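Side-chain contacts in glutathione peroxidase-like peroxiredoxin HYR1 (Saccharomyces cerevisiae, PDB 3CMI), which reduces hydroperoxides at the expense of thioredoxin and, as a sensor of hydroperoxide stress, oxidises and so activates the transcription factor YAP1: residues I68-N73 against P113-L118; K102-D105 against E111-V114. All coordinates share one frame; numbering follows the deposited sequence.

Contact 1: residues I68-N73 against P113-L118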
loop_
_atom_site.group_PDB
_atom_site.type_symbol
_atom_site.label_atom_id
_atom_site.label_comp_id
_atom_site.label_asym_id
_atom_site.label_seq_id
_atom_site.Cartn_x
_atom_site.Cartn_y
_atom_site.Cartn_z
ATOM N N ILE A 68 -0.709 0.834 -4.670
ATOM C CA ILE A 68 0.160 2.006 -4.607
ATOM C C ILE A 68 1.457 1.578 -3.921
ATOM O O ILE A 68 1.448 1.174 -2.754
ATOM C CB ILE A 68 -0.511 3.210 -3.869
ATOM C CG1 ILE A 68 -1.971 3.410 -4.321
ATOM C CG2 ILE A 68 0.318 4.494 -4.046
ATOM C CD1 ILE A 68 -2.171 3.688 -5.835
ATOM N N GLY A 69 2.559 1.621 -4.668
ATOM C CA GLY A 69 3.863 1.217 -4.144
ATOM C C GLY A 69 4.686 2.406 -3.689
ATOM O O GLY A 69 4.894 3.342 -4.451
ATOM N N PHE A 70 5.142 2.372 -2.439
ATOM C CA PHE A 70 5.986 3.431 -1.893
ATOM C C PHE A 70 7.427 2.943 -1.707
ATOM O O PHE A 70 7.707 2.165 -0.786
ATOM C CB PHE A 70 5.437 3.932 -0.549
ATOM C CG PHE A 70 4.210 4.798 -0.661
ATOM C CD1 PHE A 70 2.934 4.231 -0.670
ATOM C CD2 PHE A 70 4.326 6.185 -0.726
ATOM C CE1 PHE A 70 1.796 5.034 -0.754
ATOM C CE2 PHE A 70 3.198 6.996 -0.811
ATOM C CZ PHE A 70 1.930 6.418 -0.825
ATOM N N PRO A 71 8.343 3.374 -2.591
ATOM C CA PRO A 71 9.774 3.176 -2.368
ATOM C C PRO A 71 10.244 3.762 -1.038
ATOM O O PRO A 71 9.781 4.827 -0.623
ATOM C CB PRO A 71 10.418 3.942 -3.532
ATOM C CG PRO A 71 9.393 3.897 -4.609
ATOM C CD PRO A 71 8.080 4.025 -3.890
ATOM N N CYS A 72 11.160 3.053 -0.387
ATOM C CA CYS A 72 11.699 3.448 0.907
ATOM C C CYS A 72 13.054 2.781 1.082
ATOM O O CYS A 72 13.227 1.614 0.724
ATOM C CB CYS A 72 10.746 3.015 2.028
ATOM S SG CYS A 72 11.259 3.484 3.688
ATOM N N ASN A 73 14.010 3.520 1.635
ATOM C CA ASN A 73 15.365 3.006 1.823
ATOM C C ASN A 73 15.740 2.748 3.289
ATOM O O ASN A 73 16.915 2.596 3.617
ATOM C CB ASN A 73 16.378 3.945 1.155
ATOM C CG ASN A 73 17.729 3.290 0.931
ATOM O OD1 ASN A 73 18.772 3.897 1.185
ATOM N ND2 ASN A 73 17.719 2.046 0.461
ATOM N N PRO A 113 2.840 11.549 5.500
ATOM C CA PRO A 113 1.439 11.601 5.934
ATOM C C PRO A 113 0.591 10.368 5.599
ATOM O O PRO A 113 -0.314 10.042 6.359
ATOM C CB PRO A 113 0.903 12.834 5.205
ATOM C CG PRO A 113 2.089 13.746 5.151
ATOM C CD PRO A 113 3.257 12.826 4.881
ATOM N N VAL A 114 0.875 9.693 4.485
ATOM C CA VAL A 114 0.136 8.479 4.115
ATOM C C VAL A 114 0.361 7.401 5.173
ATOM O O VAL A 114 -0.574 6.714 5.585
ATOM C CB VAL A 114 0.540 7.943 2.710
ATOM C CG1 VAL A 114 -0.002 6.521 2.469
ATOM C CG2 VAL A 114 0.064 8.896 1.608
ATOM N N TYR A 115 1.609 7.277 5.618
ATOM C CA TYR A 115 1.967 6.269 6.600
ATOM C C TYR A 115 1.588 6.662 8.020
ATOM O O TYR A 115 1.279 5.791 8.845
ATOM C CB TYR A 115 3.426 5.831 6.437
ATOM C CG TYR A 115 3.524 4.768 5.365
ATOM C CD1 TYR A 115 3.610 3.421 5.706
ATOM C CD2 TYR A 115 3.454 5.103 4.010
ATOM C CE1 TYR A 115 3.660 2.433 4.724
ATOM C CE2 TYR A 115 3.500 4.119 3.015
ATOM C CZ TYR A 115 3.605 2.791 3.379
ATOM O OH TYR A 115 3.655 1.817 2.407
ATOM N N LYS A 116 1.570 7.966 8.293
ATOM C CA LYS A 116 1.011 8.461 9.547
ATOM C C LYS A 116 -0.456 8.029 9.659
ATOM O O LYS A 116 -0.863 7.453 10.669
ATOM C CB LYS A 116 1.135 9.986 9.645
ATOM C CG LYS A 116 0.833 10.543 11.029
ATOM C CD LYS A 116 0.888 12.064 11.046
ATOM C CE LYS A 116 0.573 12.620 12.427
ATOM N NZ LYS A 116 0.747 14.111 12.486
ATOM N N PHE A 117 -1.232 8.290 8.605
ATOM C CA PHE A 117 -2.648 7.924 8.579
ATOM C C PHE A 117 -2.880 6.417 8.687
ATOM O O PHE A 117 -3.724 5.977 9.470
ATOM C CB PHE A 117 -3.354 8.472 7.331
ATOM C CG PHE A 117 -4.716 7.872 7.104
ATOM C CD1 PHE A 117 -5.809 8.278 7.872
ATOM C CD2 PHE A 117 -4.899 6.875 6.153
ATOM C CE1 PHE A 117 -7.067 7.713 7.677
ATOM C CE2 PHE A 117 -6.152 6.298 5.954
ATOM C CZ PHE A 117 -7.238 6.722 6.713
ATOM N N LEU A 118 -2.147 5.637 7.894
ATOM C CA LEU A 118 -2.319 4.186 7.885
ATOM C C LEU A 118 -2.081 3.579 9.261
ATOM O O LEU A 118 -2.909 2.809 9.750
ATOM C CB LEU A 118 -1.445 3.520 6.816
ATOM C CG LEU A 118 -1.864 3.766 5.354
ATOM C CD1 LEU A 118 -0.838 3.190 4.374
ATOM C CD2 LEU A 118 -3.263 3.220 5.056
#
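Phe70, on strand 65-72, meets Tyr115 of helix 113-121 in a T-shaped (edge-to-face) aromatic pair: the ring planes stand at 87° and the centroids lie 5.5 Å apart. The tyrosine supplies the edge. Its CE2 sits above one face of the phenylalanine, displaced toward the rim, 3.7 Å from Phe70 CD1, while Phe70 CG is almost as near. The phenol end runs on past the ring toward the strand, which leaves Tyr115 OH 4.0 Å from Phe70 CB; the two side chains thus slide by one another in opposite senses.

Val114, the preceding residue of the helix, takes the far end of the phenylalanine. Its CG1 meets the ring obliquely, 3.8 Å from Phe70 CZ, and Val114 CG2 is 3.9 Å from the same Phe70 CZ. With CG anti to the carbonyl carbon (chi1 -74°), the Phe70 ring extends from the strand to the helix, where Tyr115 lies over the CG-CD1 side of one face and Val114 meets the CZ tip.

No hydrogen bond spans these two segments, and the three residues that touch are buried. The pair belongs to the core of the thioredoxin-like fold, where helix 113-121 packs on the sheet: Phe70 and Leu118 both rest on Ile37 of the adjacent parallel strand 34-41, and Tyr115 and Leu118 reach Phe138 of strand 137-140.

Contact 2: residues K102-D105 against E111-V114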
loop_
_atom_site.group_PDB
_atom_site.type_symbol
_atom_site.label_atom_id
_atom_site.label_comp_id
_atom_site.label_asym_id
_atom_site.label_seq_id
_atom_site.Cartn_x
_atom_site.Cartn_y
_atom_site.Cartn_z
ATOM N N LYS A 102 7.032 8.669 -5.365
ATOM C CA LYS A 102 8.341 9.171 -4.947
ATOM C C LYS A 102 8.797 8.462 -3.661
ATOM O O LYS A 102 7.972 8.120 -2.802
ATOM C CB LYS A 102 8.273 10.691 -4.719
ATOM C CG LYS A 102 9.609 11.378 -4.434
ATOM C CD LYS A 102 9.417 12.864 -4.104
ATOM C CE LYS A 102 10.706 13.512 -3.592
ATOM N NZ LYS A 102 10.455 14.826 -2.914
ATOM N N LYS A 103 10.110 8.248 -3.542
ATOM C CA LYS A 103 10.709 7.648 -2.346
ATOM C C LYS A 103 10.362 8.448 -1.086
ATOM O O LYS A 103 10.413 9.678 -1.085
ATOM C CB LYS A 103 12.231 7.523 -2.502
ATOM C CG LYS A 103 12.930 6.783 -1.350
ATOM C CD LYS A 103 14.455 6.848 -1.460
ATOM C CE LYS A 103 15.032 8.162 -0.930
ATOM N NZ LYS A 103 14.944 8.276 0.559
ATOM N N ILE A 104 9.985 7.731 -0.029
ATOM C CA ILE A 104 9.607 8.343 1.245
ATOM C C ILE A 104 10.273 7.628 2.410
ATOM O O ILE A 104 10.851 6.547 2.241
ATOM C CB ILE A 104 8.066 8.281 1.493
ATOM C CG1 ILE A 104 7.563 6.829 1.442
ATOM C CG2 ILE A 104 7.311 9.195 0.530
ATOM C CD1 ILE A 104 6.329 6.552 2.292
ATOM N N ASP A 105 10.187 8.243 3.587
ATOM C CA ASP A 105 10.362 7.530 4.846
ATOM C C ASP A 105 8.988 7.069 5.313
ATOM O O ASP A 105 8.020 7.841 5.295
ATOM C CB ASP A 105 10.985 8.430 5.917
ATOM C CG ASP A 105 12.452 8.736 5.659
ATOM O OD1 ASP A 105 13.015 9.558 6.415
ATOM O OD2 ASP A 105 13.046 8.166 4.716
ATOM N N GLU A 111 8.375 10.802 8.533
ATOM C CA GLU A 111 7.337 9.872 8.085
ATOM C C GLU A 111 6.298 10.570 7.199
ATOM O O GLU A 111 5.783 11.635 7.555
ATOM C CB GLU A 111 6.678 9.246 9.319
ATOM C CG GLU A 111 5.284 8.691 9.133
ATOM C CD GLU A 111 4.585 8.482 10.461
ATOM O OE1 GLU A 111 4.514 7.325 10.921
ATOM O OE2 GLU A 111 4.116 9.476 11.049
ATOM N N ASP A 112 6.004 9.964 6.048
ATOM C CA ASP A 112 5.031 10.512 5.104
ATOM C C ASP A 112 3.631 10.475 5.707
ATOM O O ASP A 112 3.273 9.493 6.362
ATOM C CB ASP A 112 5.048 9.727 3.787
ATOM C CG ASP A 112 4.276 10.426 2.677
ATOM O OD1 ASP A 112 4.866 11.262 1.961
ATOM O OD2 ASP A 112 3.076 10.127 2.509
ATOM N N PRO A 113 2.840 11.549 5.500
ATOM C CA PRO A 113 1.439 11.601 5.934
ATOM C C PRO A 113 0.591 10.368 5.599
ATOM O O PRO A 113 -0.314 10.042 6.359
ATOM C CB PRO A 113 0.903 12.834 5.205
ATOM C CG PRO A 113 2.089 13.746 5.151
ATOM C CD PRO A 113 3.257 12.826 4.881
ATOM N N VAL A 114 0.875 9.693 4.485
ATOM C CA VAL A 114 0.136 8.479 4.115
ATOM C C VAL A 114 0.361 7.401 5.173
ATOM O O VAL A 114 -0.574 6.714 5.585
ATOM C CB VAL A 114 0.540 7.943 2.710
ATOM C CG1 VAL A 114 -0.002 6.521 2.469
ATOM C CG2 VAL A 114 0.064 8.896 1.608
#
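Asp112 is the N-cap of helix 113-121; from the preceding loop, Ile104 packs on its side chain and Asp105 binds its backbone N. The close-fitting part is formed by Ile104, whose side chain crosses that of Asp112 at about a right angle. Ile104 CD1 lies 3.7 Å from Asp112 CB, and Ile104 CG2 is 3.5 Å from Asp112 OD1. Both branches of the isoleucine therefore meet the capping residue, and CG1 occupies the position between backbone N and carbonyl carbon (chi1 57°) that carries CD1 there. Beside them the main chains are joined by a hydrogen bond from Asp112 N to Asp105 O (3.0 Å). The same oxygen receives a CA-H...O contact from Glu111.

Toward the surface the fit is looser. Glu111 starts away from segment 102-105, and its OE1 forms a salt bridge with Lys119 further along the helix; the Asp105 side chain lies against Gln74 and Asn110.

The cap is separate from this looser side and caps an N-H in the first turn of the helix: with Asp112 CG anti to its own N, Asp112 OD2 accepts from Val114 N over 3.0 Å, the donor approaching on the anti side from 31° out of the carboxylate plane.

Overall arrangement
From the N terminus, the chain first lays down strand 34-41 and helix 47-60, then strand 65-72, which brings the first half of contact 1. A long excursion follows, with residues 77-94 not modelled and no helix or strand in the modelled part, and returns through residues 102-105. Contact 2 closes a short loop within it, and contact 1 closes the longer one, so the smaller lies within the larger and both end at the start of helix 113-121, sharing Pro113 and Val114. The two contacts also touch: Pro71 O is 3.0 Å from Ile104 N, a probable hydrogen bond, and Phe70 CD2 packs on Ile104 CD1. Together they tie strand 65-72, returning loop and helix start.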